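Local coordinates for protein ribokinase RBSK (Mycobacterium tuberculosis, PDB 3GO6) that probably phosphorylates ribose at O-5 with ATP and magnesium, giving ribose 5-phosphate, as a homodimeric ribokinase of the PfkB carbohydrate kinase family, at residues A[161-166]-A[190-195]; A[169-174]-A[256-261]; A[210-215]-A[222-227]. All coordinates share one frame; numbering follows the deposited sequence.

Contact 1: residues A[161-166]-A[190-195]; sequences AARAAQ and AAIADV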
ATOM      1  N   ALA A 161     -30.659   3.357   4.159  1.00 22.50           N
ATOM      2  CA  ALA A 161     -30.486   4.607   4.900  1.00 21.76           C
ATOM      3  C   ALA A 161     -31.263   5.735   4.230  1.00 21.16           C
ATOM      4  O   ALA A 161     -31.914   6.543   4.907  1.00 21.20           O
ATOM      5  CB  ALA A 161     -29.011   4.974   4.999  1.00 21.89           C
ATOM      6  N   ALA A 162     -31.198   5.788   2.901  1.00 21.44           N
ATOM      7  CA  ALA A 162     -31.887   6.848   2.145  1.00 22.38           C
ATOM      8  C   ALA A 162     -33.403   6.806   2.347  1.00 22.99           C
ATOM      9  O   ALA A 162     -34.036   7.845   2.556  1.00 23.05           O
ATOM     10  CB  ALA A 162     -31.538   6.769   0.671  1.00 21.65           C
ATOM     11  N   ARG A 163     -33.977   5.604   2.294  1.00 24.70           N
ATOM     12  CA  ARG A 163     -35.433   5.440   2.476  1.00 25.93           C
ATOM     13  C   ARG A 163     -35.884   5.832   3.880  1.00 26.82           C
ATOM     14  O   ARG A 163     -36.917   6.498   4.036  1.00 27.15           O
ATOM     15  CB  ARG A 163     -35.877   4.018   2.142  1.00 26.34           C
ATOM     16  CG  ARG A 163     -35.934   3.752   0.655  1.00 26.09           C
ATOM     17  CD  ARG A 163     -36.005   2.267   0.352  1.00 30.07           C
ATOM     18  NE  ARG A 163     -36.271   2.067  -1.067  1.00 30.95           N
ATOM     19  CZ  ARG A 163     -36.153   0.911  -1.709  1.00 33.58           C
ATOM     20  NH1 ARG A 163     -35.759  -0.184  -1.067  1.00 33.59           N
ATOM     21  NH2 ARG A 163     -36.418   0.859  -3.008  1.00 33.64           N
ATOM     22  N   ALA A 164     -35.108   5.434   4.893  1.00 27.66           N
ATOM     23  CA  ALA A 164     -35.361   5.865   6.280  1.00 28.75           C
ATOM     24  C   ALA A 164     -35.255   7.384   6.430  1.00 29.53           C
ATOM     25  O   ALA A 164     -36.168   8.030   6.947  1.00 29.45           O
ATOM     26  CB  ALA A 164     -34.413   5.171   7.228  1.00 28.91           C
ATOM     27  N   ALA A 165     -34.151   7.960   5.950  1.00 30.24           N
ATOM     28  CA  ALA A 165     -33.970   9.405   5.990  1.00 31.28           C
ATOM     29  C   ALA A 165     -35.123  10.141   5.312  1.00 32.26           C
ATOM     30  O   ALA A 165     -35.630  11.127   5.844  1.00 32.43           O
ATOM     31  CB  ALA A 165     -32.628   9.812   5.346  1.00 31.17           C
ATOM     32  N   GLN A 166     -35.536   9.667   4.141  1.00 33.59           N
ATOM     33  CA  GLN A 166     -36.578  10.367   3.396  1.00 35.46           C
ATOM     34  C   GLN A 166     -37.942  10.337   4.094  1.00 35.87           C
ATOM     35  O   GLN A 166     -38.683  11.325   4.055  1.00 35.86           O
ATOM     36  CB  GLN A 166     -36.708   9.836   1.974  1.00 35.85           C
ATOM     37  CG  GLN A 166     -37.214  10.903   1.028  1.00 38.07           C
ATOM     38  CD  GLN A 166     -36.871  10.605  -0.403  1.00 39.85           C
ATOM     39  OE1 GLN A 166     -37.260   9.565  -0.928  1.00 41.18           O
ATOM     40  NE2 GLN A 166     -36.141  11.524  -1.054  1.00 39.95           N
ATOM     41  N   ALA A 190     -31.035   6.291  -7.060  1.00 21.06           N
ATOM     42  CA  ALA A 190     -31.114   7.485  -7.921  1.00 21.95           C
ATOM     43  C   ALA A 190     -32.539   8.069  -7.968  1.00 22.63           C
ATOM     44  O   ALA A 190     -32.726   9.297  -7.944  1.00 23.60           O
ATOM     45  CB  ALA A 190     -30.597   7.175  -9.316  1.00 21.21           C
ATOM     46  N   ALA A 191     -33.530   7.178  -7.980  1.00 23.06           N
ATOM     47  CA  ALA A 191     -34.962   7.547  -8.025  1.00 22.93           C
ATOM     48  C   ALA A 191     -35.365   8.467  -6.886  1.00 22.74           C
ATOM     49  O   ALA A 191     -36.260   9.297  -7.045  1.00 23.47           O
ATOM     50  CB  ALA A 191     -35.845   6.271  -8.020  1.00 22.76           C
ATOM     51  N   ILE A 192     -34.689   8.345  -5.744  1.00 22.47           N
ATOM     52  CA  ILE A 192     -35.064   9.103  -4.547  1.00 22.33           C
ATOM     53  C   ILE A 192     -34.034  10.126  -4.017  1.00 21.48           C
ATOM     54  O   ILE A 192     -34.357  10.903  -3.118  1.00 21.72           O
ATOM     55  CB  ILE A 192     -35.521   8.161  -3.376  1.00 22.62           C
ATOM     56  CG1 ILE A 192     -34.385   7.237  -2.919  1.00 22.62           C
ATOM     57  CG2 ILE A 192     -36.750   7.330  -3.793  1.00 23.34           C
ATOM     58  CD1 ILE A 192     -34.673   6.507  -1.602  1.00 23.24           C
ATOM     59  N   ALA A 193     -32.811  10.130  -4.543  1.00 20.34           N
ATOM     60  CA  ALA A 193     -31.783  11.081  -4.054  1.00 19.39           C
ATOM     61  C   ALA A 193     -32.206  12.531  -4.285  1.00 18.76           C
ATOM     62  O   ALA A 193     -32.645  12.875  -5.381  1.00 19.02           O
ATOM     63  CB  ALA A 193     -30.416  10.815  -4.732  1.00 18.62           C
ATOM     64  N   ASP A 194     -32.054  13.365  -3.262  1.00 17.80           N
ATOM     65  CA  ASP A 194     -32.270  14.797  -3.358  1.00 18.33           C
ATOM     66  C   ASP A 194     -31.071  15.478  -4.039  1.00 17.69           C
ATOM     67  O   ASP A 194     -31.244  16.333  -4.920  1.00 17.21           O
ATOM     68  CB  ASP A 194     -32.513  15.413  -1.968  1.00 18.68           C
ATOM     69  CG  ASP A 194     -33.819  14.924  -1.315  1.00 22.21           C
ATOM     70  OD1 ASP A 194     -34.858  14.885  -2.013  1.00 20.77           O
ATOM     71  OD2 ASP A 194     -33.804  14.563  -0.101  1.00 23.46           O
ATOM     72  N   VAL A 195     -29.863  15.105  -3.606  1.00 16.57           N
ATOM     73  CA  VAL A 195     -28.610  15.731  -4.048  1.00 15.08           C
ATOM     74  C   VAL A 195     -27.653  14.606  -4.372  1.00 15.27           C
ATOM     75  O   VAL A 195     -27.557  13.644  -3.599  1.00 14.86           O
ATOM     76  CB  VAL A 195     -27.959  16.594  -2.906  1.00 15.44           C
ATOM     77  CG1 VAL A 195     -26.694  17.341  -3.387  1.00 13.55           C
ATOM     78  CG2 VAL A 195     -28.953  17.565  -2.325  1.00 15.27           C
TER
HETATM   79  O   HOH W   1     -35.940  13.775   1.601  1.00 47.77           O
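Ala162 and Ile192 meet where a turn of helix 155-167 lies beside residues 190-195, which run from helix 183-192 into a loop, with the CA atoms of Ala162 and Ala193 7.5 Å apart. Ile192 is the main apolar residue here. Its CG1 sits between the backbone N and the carbonyl carbon (chi1 63°), and CD1 reaches on to the other helix. There CD1 lies 3.9 Å from Ala162 CB and 3.8 Å from Arg163 CG. The Arg163 side chain crosses that of Ile192 at about a right angle and gives only its aliphatic root. Helix 155-167 precedes strand 171-175 and helix 183-192 follows it; the two pack on the same side of the central sheet of the PfkB fold. Ala162 and Gln166 both also touch Val172 of that strand. Gln166 adds the polar part. Its CG is anti to the backbone N (chi1 -152°), and the extended chain carries the amide over to Ile192. NE2 donates to Ile192 O at 2.8 Å. The donor lies in the carbonyl plane, but the N-H...O angle is only 141°. OE1 of the same amide rests 3.3 Å from Ile192 CB. A water accepts weakly from Gln166 NE2 and donates to Asp194 OD2 at 2.8 Å. That carboxylate oxygen also accepts the backbone N-H of Val172, in strand 171-175.

Contact 2: residues A[169-174]-A[256-261]; sequences DAVVMV and ANWPRN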
ATOM      1  N   ASP A 169     -38.196  13.021   6.379  1.00 34.50           N
ATOM      2  CA  ASP A 169     -37.968  14.263   5.615  1.00 34.06           C
ATOM      3  C   ASP A 169     -36.574  14.883   5.802  1.00 31.80           C
ATOM      4  O   ASP A 169     -36.423  16.106   5.781  1.00 31.96           O
ATOM      5  CB  ASP A 169     -39.108  15.294   5.813  1.00 35.52           C
ATOM      6  CG  ASP A 169     -39.081  16.443   4.766  1.00 39.19           C
ATOM      7  OD1 ASP A 169     -38.871  16.186   3.544  1.00 43.78           O
ATOM      8  OD2 ASP A 169     -39.274  17.620   5.174  1.00 44.17           O
ATOM      9  N   ALA A 170     -35.564  14.025   5.963  1.00 28.86           N
ATOM     10  CA  ALA A 170     -34.159  14.447   5.881  1.00 26.06           C
ATOM     11  C   ALA A 170     -33.721  14.533   4.424  1.00 24.41           C
ATOM     12  O   ALA A 170     -34.222  13.788   3.569  1.00 24.00           O
ATOM     13  CB  ALA A 170     -33.275  13.479   6.621  1.00 25.27           C
ATOM     14  N   VAL A 171     -32.767  15.417   4.143  1.00 22.31           N
ATOM     15  CA  VAL A 171     -32.143  15.464   2.825  1.00 20.81           C
ATOM     16  C   VAL A 171     -31.368  14.162   2.518  1.00 20.17           C
ATOM     17  O   VAL A 171     -30.539  13.726   3.314  1.00 20.04           O
ATOM     18  CB  VAL A 171     -31.185  16.668   2.710  1.00 20.65           C
ATOM     19  CG1 VAL A 171     -30.458  16.663   1.347  1.00 19.30           C
ATOM     20  CG2 VAL A 171     -31.942  17.972   2.931  1.00 21.35           C
ATOM     21  N   VAL A 172     -31.641  13.554   1.366  1.00 19.01           N
ATOM     22  CA  VAL A 172     -30.852  12.417   0.903  1.00 18.56           C
ATOM     23  C   VAL A 172     -29.739  12.931  -0.023  1.00 18.15           C
ATOM     24  O   VAL A 172     -29.997  13.397  -1.129  1.00 17.64           O
ATOM     25  CB  VAL A 172     -31.701  11.330   0.204  1.00 18.59           C
ATOM     26  CG1 VAL A 172     -30.808  10.228  -0.323  1.00 17.23           C
ATOM     27  CG2 VAL A 172     -32.747  10.753   1.177  1.00 20.81           C
ATOM     28  N   MET A 173     -28.500  12.829   0.450  1.00 17.72           N
ATOM     29  CA  MET A 173     -27.340  13.319  -0.287  1.00 16.75           C
ATOM     30  C   MET A 173     -26.372  12.165  -0.535  1.00 16.47           C
ATOM     31  O   MET A 173     -25.901  11.516   0.418  1.00 16.86           O
ATOM     32  CB  MET A 173     -26.683  14.459   0.510  1.00 16.48           C
ATOM     33  CG  MET A 173     -25.492  15.158  -0.198  1.00 16.82           C
ATOM     34  SD  MET A 173     -24.779  16.521   0.766  1.00 17.91           S
ATOM     35  CE  MET A 173     -26.047  17.776   0.576  1.00 15.32           C
ATOM     36  N   VAL A 174     -26.091  11.888  -1.806  1.00 15.24           N
ATOM     37  CA  VAL A 174     -25.280  10.749  -2.194  1.00 15.45           C
ATOM     38  C   VAL A 174     -24.038  11.226  -2.919  1.00 15.85           C
ATOM     39  O   VAL A 174     -24.116  11.979  -3.898  1.00 15.59           O
ATOM     40  CB  VAL A 174     -26.073   9.744  -3.096  1.00 16.01           C
ATOM     41  CG1 VAL A 174     -25.198   8.545  -3.523  1.00 15.98           C
ATOM     42  CG2 VAL A 174     -27.333   9.267  -2.376  1.00 15.72           C
ATOM     43  N   ALA A 256     -22.990  19.842   5.579  1.00 17.28           N
ATOM     44  CA  ALA A 256     -23.031  20.687   6.775  1.00 18.41           C
ATOM     45  C   ALA A 256     -23.734  22.032   6.544  1.00 19.89           C
ATOM     46  O   ALA A 256     -24.075  22.726   7.519  1.00 20.48           O
ATOM     47  CB  ALA A 256     -21.622  20.932   7.276  1.00 18.13           C
ATOM     48  N   ASN A 257     -23.942  22.390   5.271  1.00 20.37           N
ATOM     49  CA  ASN A 257     -24.534  23.688   4.874  1.00 21.34           C
ATOM     50  C   ASN A 257     -25.817  23.636   4.055  1.00 21.94           C
ATOM     51  O   ASN A 257     -26.423  24.684   3.783  1.00 22.76           O
ATOM     52  CB  ASN A 257     -23.482  24.520   4.123  1.00 20.78           C
ATOM     53  CG  ASN A 257     -22.384  25.007   5.034  1.00 20.75           C
ATOM     54  OD1 ASN A 257     -22.542  26.022   5.704  1.00 23.30           O
ATOM     55  ND2 ASN A 257     -21.279  24.273   5.095  1.00 18.29           N
ATOM     56  N   TRP A 258     -26.232  22.442   3.644  1.00 22.29           N
ATOM     57  CA  TRP A 258     -27.425  22.277   2.839  1.00 23.75           C
ATOM     58  C   TRP A 258     -28.709  22.513   3.659  1.00 25.45           C
ATOM     59  O   TRP A 258     -28.843  21.965   4.755  1.00 25.49           O
ATOM     60  CB  TRP A 258     -27.472  20.879   2.241  1.00 22.98           C
ATOM     61  CG  TRP A 258     -28.305  20.791   0.990  1.00 21.93           C
ATOM     62  CD1 TRP A 258     -29.598  20.356   0.889  1.00 22.45           C
ATOM     63  CD2 TRP A 258     -27.887  21.127  -0.344  1.00 21.42           C
ATOM     64  NE1 TRP A 258     -30.014  20.408  -0.429  1.00 21.83           N
ATOM     65  CE2 TRP A 258     -28.984  20.884  -1.201  1.00 21.26           C
ATOM     66  CE3 TRP A 258     -26.696  21.628  -0.891  1.00 20.53           C
ATOM     67  CZ2 TRP A 258     -28.915  21.087  -2.578  1.00 21.51           C
ATOM     68  CZ3 TRP A 258     -26.630  21.838  -2.257  1.00 21.67           C
ATOM     69  CH2 TRP A 258     -27.737  21.584  -3.086  1.00 22.45           C
ATOM     70  N   PRO A 259     -29.664  23.311   3.124  1.00 27.03           N
ATOM     71  CA  PRO A 259     -30.906  23.595   3.885  1.00 28.87           C
ATOM     72  C   PRO A 259     -31.854  22.385   3.972  1.00 30.46           C
ATOM     73  O   PRO A 259     -31.737  21.470   3.178  1.00 30.20           O
ATOM     74  CB  PRO A 259     -31.575  24.682   3.039  1.00 28.52           C
ATOM     75  CG  PRO A 259     -31.119  24.376   1.639  1.00 27.47           C
ATOM     76  CD  PRO A 259     -29.665  23.986   1.811  1.00 26.63           C
ATOM     77  N   ARG A 260     -32.808  22.407   4.905  1.00 33.70           N
ATOM     78  CA  ARG A 260     -33.894  21.400   4.960  1.00 36.68           C
ATOM     79  C   ARG A 260     -34.826  21.510   3.746  1.00 37.12           C
ATOM     80  O   ARG A 260     -35.005  22.608   3.203  1.00 37.17           O
ATOM     81  CB  ARG A 260     -34.680  21.529   6.266  1.00 36.83           C
ATOM     82  CG  ARG A 260     -33.775  21.524   7.533  1.00 39.59           C
ATOM     83  CD  ARG A 260     -34.580  21.436   8.834  1.00 40.72           C
ATOM     84  NE  ARG A 260     -33.825  21.948   9.984  1.00 47.89           N
ATOM     85  CZ  ARG A 260     -34.102  21.672  11.261  1.00 51.35           C
ATOM     86  NH1 ARG A 260     -35.118  20.867  11.580  1.00 52.55           N
ATOM     87  NH2 ARG A 260     -33.352  22.196  12.229  1.00 52.79           N
ATOM     88  N   ASN A 261     -35.384  20.376   3.304  1.00 37.87           N
ATOM     89  CA  ASN A 261     -36.266  20.338   2.124  1.00 38.91           C
ATOM     90  C   ASN A 261     -37.504  21.254   2.329  1.00 39.06           C
ATOM     91  O   ASN A 261     -37.945  21.428   3.468  1.00 39.35           O
ATOM     92  CB  ASN A 261     -36.727  18.901   1.835  1.00 39.28           C
ATOM     93  CG  ASN A 261     -35.593  17.966   1.364  1.00 40.24           C
ATOM     94  OD1 ASN A 261     -34.675  18.364   0.626  1.00 38.29           O
ATOM     95  ND2 ASN A 261     -35.696  16.685   1.758  1.00 41.19           N
TER
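Val171 and Met173, in strand 171-175 of the central PfkB sheet, point toward Trp258 and the loop after helix 246-257. Val172 points away from that loop, where Ala162 and Gln166 of helix 155-167 touch it. Met173 is extended to SD and bent at chi3 (-74°), which brings CE above the indole plane, offset toward the rim, 3.8 Å from Trp258 CG. CD of the next residue, Pro259, lies on the opposite side of the ring, also near its rim. Val171 CG1 is 3.8 Å from Trp258 CD1, and the two side chains cross at about a right angle. The other Val171 branch, CG2, meets polar atoms of the loop: it lies 3.5 Å from Pro259 O and 3.6 Å from Asn261 OD1.

The polar groups approach without bonding across the contact. Asp169 OD1 is 3.7 Å from Asn261 ND2, and the carboxylate and amide planes are 48° apart. Asn261 ND2 instead makes a weak hydrogen bond to Asp194 OD2. Asp169 is the C-prime residue of the Schellman motif that ends helix 155-167, so the chain turns there into the strand.

Trp258 also touches Val195 of strand 195-199 and Ala271 of helix 265-282, and its ring meets His212 edge-to-face. The loop is therefore held by van der Waals packing of methyl groups against an indole, while the polar atoms at the Asp169 end add only loose approaches.

Contact 3: residues A[210-215]-A[222-227]; sequences PTHFVI and ARYVGA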
ATOM      1  N   PRO A 210     -30.855  13.611 -10.011  1.00 22.55           N
ATOM      2  CA  PRO A 210     -31.513  13.960  -8.761  1.00 21.77           C
ATOM      3  C   PRO A 210     -32.110  15.347  -8.860  1.00 21.13           C
ATOM      4  O   PRO A 210     -31.919  16.031  -9.872  1.00 21.18           O
ATOM      5  CB  PRO A 210     -30.349  13.976  -7.764  1.00 22.13           C
ATOM      6  CG  PRO A 210     -29.196  14.521  -8.615  1.00 21.98           C
ATOM      7  CD  PRO A 210     -29.391  13.853  -9.953  1.00 22.24           C
ATOM      8  N   THR A 211     -32.798  15.782  -7.813  1.00 19.85           N
ATOM      9  CA  THR A 211     -33.313  17.144  -7.779  1.00 19.94           C
ATOM     10  C   THR A 211     -32.163  18.141  -7.958  1.00 19.74           C
ATOM     11  O   THR A 211     -32.296  19.120  -8.697  1.00 19.35           O
ATOM     12  CB  THR A 211     -34.054  17.417  -6.466  1.00 19.88           C
ATOM     13  OG1 THR A 211     -34.937  16.323  -6.209  1.00 19.86           O
ATOM     14  CG2 THR A 211     -34.868  18.720  -6.553  1.00 20.12           C
ATOM     15  N   HIS A 212     -31.033  17.873  -7.298  1.00 18.36           N
ATOM     16  CA  HIS A 212     -29.878  18.767  -7.333  1.00 18.44           C
ATOM     17  C   HIS A 212     -28.609  17.962  -7.668  1.00 18.95           C
ATOM     18  O   HIS A 212     -28.093  17.254  -6.806  1.00 19.33           O
ATOM     19  CB  HIS A 212     -29.734  19.477  -5.981  1.00 17.40           C
ATOM     20  CG  HIS A 212     -30.999  20.122  -5.503  1.00 18.47           C
ATOM     21  ND1 HIS A 212     -31.474  21.311  -6.027  1.00 18.27           N
ATOM     22  CD2 HIS A 212     -31.884  19.757  -4.543  1.00 18.42           C
ATOM     23  CE1 HIS A 212     -32.600  21.641  -5.417  1.00 17.54           C
ATOM     24  NE2 HIS A 212     -32.873  20.714  -4.515  1.00 18.94           N
ATOM     25  N   PHE A 213     -28.135  18.054  -8.912  1.00 18.67           N
ATOM     26  CA  PHE A 213     -26.944  17.331  -9.370  1.00 18.91           C
ATOM     27  C   PHE A 213     -25.752  18.281  -9.230  1.00 18.61           C
ATOM     28  O   PHE A 213     -25.714  19.335  -9.870  1.00 18.45           O
ATOM     29  CB  PHE A 213     -27.095  16.878 -10.832  1.00 19.06           C
ATOM     30  CG  PHE A 213     -26.463  15.533 -11.154  1.00 19.56           C
ATOM     31  CD1 PHE A 213     -25.452  14.975 -10.342  1.00 19.80           C
ATOM     32  CD2 PHE A 213     -26.864  14.833 -12.303  1.00 21.44           C
ATOM     33  CE1 PHE A 213     -24.878  13.741 -10.653  1.00 19.85           C
ATOM     34  CE2 PHE A 213     -26.307  13.589 -12.632  1.00 22.03           C
ATOM     35  CZ  PHE A 213     -25.307  13.032 -11.807  1.00 20.40           C
ATOM     36  N   VAL A 214     -24.811  17.922  -8.354  1.00 17.62           N
ATOM     37  CA  VAL A 214     -23.637  18.749  -8.059  1.00 16.88           C
ATOM     38  C   VAL A 214     -22.429  18.043  -8.641  1.00 17.31           C
ATOM     39  O   VAL A 214     -21.967  17.016  -8.118  1.00 17.26           O
ATOM     40  CB  VAL A 214     -23.461  18.994  -6.532  1.00 16.92           C
ATOM     41  CG1 VAL A 214     -22.216  19.848  -6.255  1.00 15.88           C
ATOM     42  CG2 VAL A 214     -24.703  19.675  -5.938  1.00 15.62           C
ATOM     43  N   ILE A 215     -21.917  18.567  -9.743  1.00 17.40           N
ATOM     44  CA  ILE A 215     -20.844  17.893 -10.448  1.00 18.18           C
ATOM     45  C   ILE A 215     -19.553  18.657 -10.186  1.00 18.68           C
ATOM     46  O   ILE A 215     -19.395  19.789 -10.623  1.00 19.07           O
ATOM     47  CB  ILE A 215     -21.113  17.753 -11.974  1.00 18.54           C
ATOM     48  CG1 ILE A 215     -22.423  17.003 -12.251  1.00 20.11           C
ATOM     49  CG2 ILE A 215     -19.973  17.010 -12.667  1.00 18.47           C
ATOM     50  CD1 ILE A 215     -23.605  17.954 -12.378  1.00 24.23           C
ATOM     51  N   ALA A 222     -17.449  23.673  -9.157  1.00 23.64           N
ATOM     52  CA  ALA A 222     -18.540  22.736  -9.390  1.00 23.75           C
ATOM     53  C   ALA A 222     -19.558  23.299 -10.373  1.00 23.99           C
ATOM     54  O   ALA A 222     -19.695  24.517 -10.514  1.00 24.30           O
ATOM     55  CB  ALA A 222     -19.230  22.356  -8.055  1.00 23.39           C
ATOM     56  N   ARG A 223     -20.243  22.388 -11.055  1.00 23.94           N
ATOM     57  CA  ARG A 223     -21.341  22.673 -11.980  1.00 24.56           C
ATOM     58  C   ARG A 223     -22.616  22.163 -11.288  1.00 24.12           C
ATOM     59  O   ARG A 223     -22.611  21.073 -10.703  1.00 22.66           O
ATOM     60  CB  ARG A 223     -21.086  21.855 -13.244  1.00 25.37           C
ATOM     61  CG  ARG A 223     -21.843  22.186 -14.462  1.00 29.96           C
ATOM     62  CD  ARG A 223     -21.127  21.601 -15.713  1.00 32.94           C
ATOM     63  NE  ARG A 223     -20.991  20.132 -15.760  1.00 34.90           N
ATOM     64  CZ  ARG A 223     -21.991  19.285 -16.029  1.00 36.26           C
ATOM     65  NH1 ARG A 223     -23.222  19.737 -16.225  1.00 36.15           N
ATOM     66  NH2 ARG A 223     -21.771  17.977 -16.082  1.00 35.67           N
ATOM     67  N   TYR A 224     -23.692  22.942 -11.342  1.00 23.08           N
ATOM     68  CA  TYR A 224     -25.001  22.506 -10.835  1.00 23.48           C
ATOM     69  C   TYR A 224     -25.988  22.292 -11.993  1.00 24.20           C
ATOM     70  O   TYR A 224     -26.067  23.129 -12.904  1.00 23.80           O
ATOM     71  CB  TYR A 224     -25.546  23.533  -9.840  1.00 22.83           C
ATOM     72  CG  TYR A 224     -26.975  23.312  -9.417  1.00 23.23           C
ATOM     73  CD1 TYR A 224     -27.273  22.741  -8.175  1.00 23.18           C
ATOM     74  CD2 TYR A 224     -28.043  23.668 -10.253  1.00 21.33           C
ATOM     75  CE1 TYR A 224     -28.574  22.523  -7.781  1.00 22.96           C
ATOM     76  CE2 TYR A 224     -29.363  23.458  -9.860  1.00 23.99           C
ATOM     77  CZ  TYR A 224     -29.621  22.886  -8.626  1.00 23.51           C
ATOM     78  OH  TYR A 224     -30.908  22.679  -8.220  1.00 22.07           O
ATOM     79  N   VAL A 225     -26.708  21.166 -11.955  1.00 24.34           N
ATOM     80  CA  VAL A 225     -27.840  20.901 -12.849  1.00 24.40           C
ATOM     81  C   VAL A 225     -29.018  20.414 -12.003  1.00 24.52           C
ATOM     82  O   VAL A 225     -28.895  19.426 -11.267  1.00 23.71           O
ATOM     83  CB  VAL A 225     -27.535  19.820 -13.910  1.00 25.18           C
ATOM     84  CG1 VAL A 225     -28.681  19.729 -14.942  1.00 25.75           C
ATOM     85  CG2 VAL A 225     -26.207  20.078 -14.614  1.00 25.78           C
ATOM     86  N   GLY A 226     -30.148  21.113 -12.080  1.00 24.19           N
ATOM     87  CA  GLY A 226     -31.353  20.641 -11.404  1.00 24.96           C
ATOM     88  C   GLY A 226     -32.455  21.667 -11.329  1.00 26.01           C
ATOM     89  O   GLY A 226     -32.546  22.559 -12.188  1.00 25.63           O
ATOM     90  N   ALA A 227     -33.271  21.556 -10.279  1.00 26.52           N
ATOM     91  CA  ALA A 227     -34.436  22.413 -10.091  1.00 27.90           C
ATOM     92  C   ALA A 227     -34.118  23.908 -10.123  1.00 29.19           C
ATOM     93  O   ALA A 227     -34.996  24.711 -10.455  1.00 29.72           O
ATOM     94  CB  ALA A 227     -35.161  22.058  -8.793  1.00 27.57           C
TER
HETATM   95  O   HOH W   2     -30.615  17.286 -11.876  1.00 20.23           O
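His212 and Tyr224 meet rim to rim across the hairpin of strands 212-216 and 222-226. Their ring planes are 42° apart. His212 ND1 and Tyr224 OH, which lies near the imidazole plane, share a hydrogen bond of 2.6 Å; either atom could be the donor. Tyr224 OH also takes the backbone N-H of Asp228, so two bonds grip the hydroxyl.

Ile215 and Arg223 are a hydrogen-bonded pair whose side chains emerge on the other face of the sheet, side by side and pointing the same way. The Arg223 chain bends at chi3 (62°), where NE turns. Arg223 NH2 lies 4.0 Å from Ile215 CG2. Ile215 CG1 lies over one face of the guanidinium, with CD1 above it toward the rim. The charged end pairs with Glu200 in a salt bridge.

The backbones run antiparallel, at 161°. In the second hydrogen-bonded pair, Phe213 N is 2.8 Å from Val225 O and Val225 N 2.9 Å from Phe213 O. The N-H of Ala227 closes on Thr211 O. A CB at Gly226 would clash with Thr211 O and press on the preceding carbonyl oxygen. Thr216 to Gly221, between the strands, probably bind ATP, and the Arg223 and Leu217 side chains come within about 4 Å.

Helix 265-282 covers the face of His212, Val214 and Tyr224; helix 200-205 packs on Phe213 and Ile215. Strands 195-199 and 229-233 flank the hairpin in the large sheet.

Overall arrangement
All three contacts gather round the large mixed sheet. Contact 1 is a surface contact between a helix and part of another with the loop after it; contacts 2 and 3 are partly buried. Contacts 1 and 2 share a neighbourhood: helix 155-167 leads into strand 171-175, which leads on to helix 183-192, and their segments alternate along the chain. Contact 3 is nested in the loop that contact 2 closes, and its His212 N bonds to Asp194 O of contact 1. The chemistry follows the place. Contact 3 has backbone bonds plus a side-chain bond between two rings, contact 2 relies on apolar packing, and contact 1 mixes a small apolar patch with one hydrogen bond from a side-chain amide and a water.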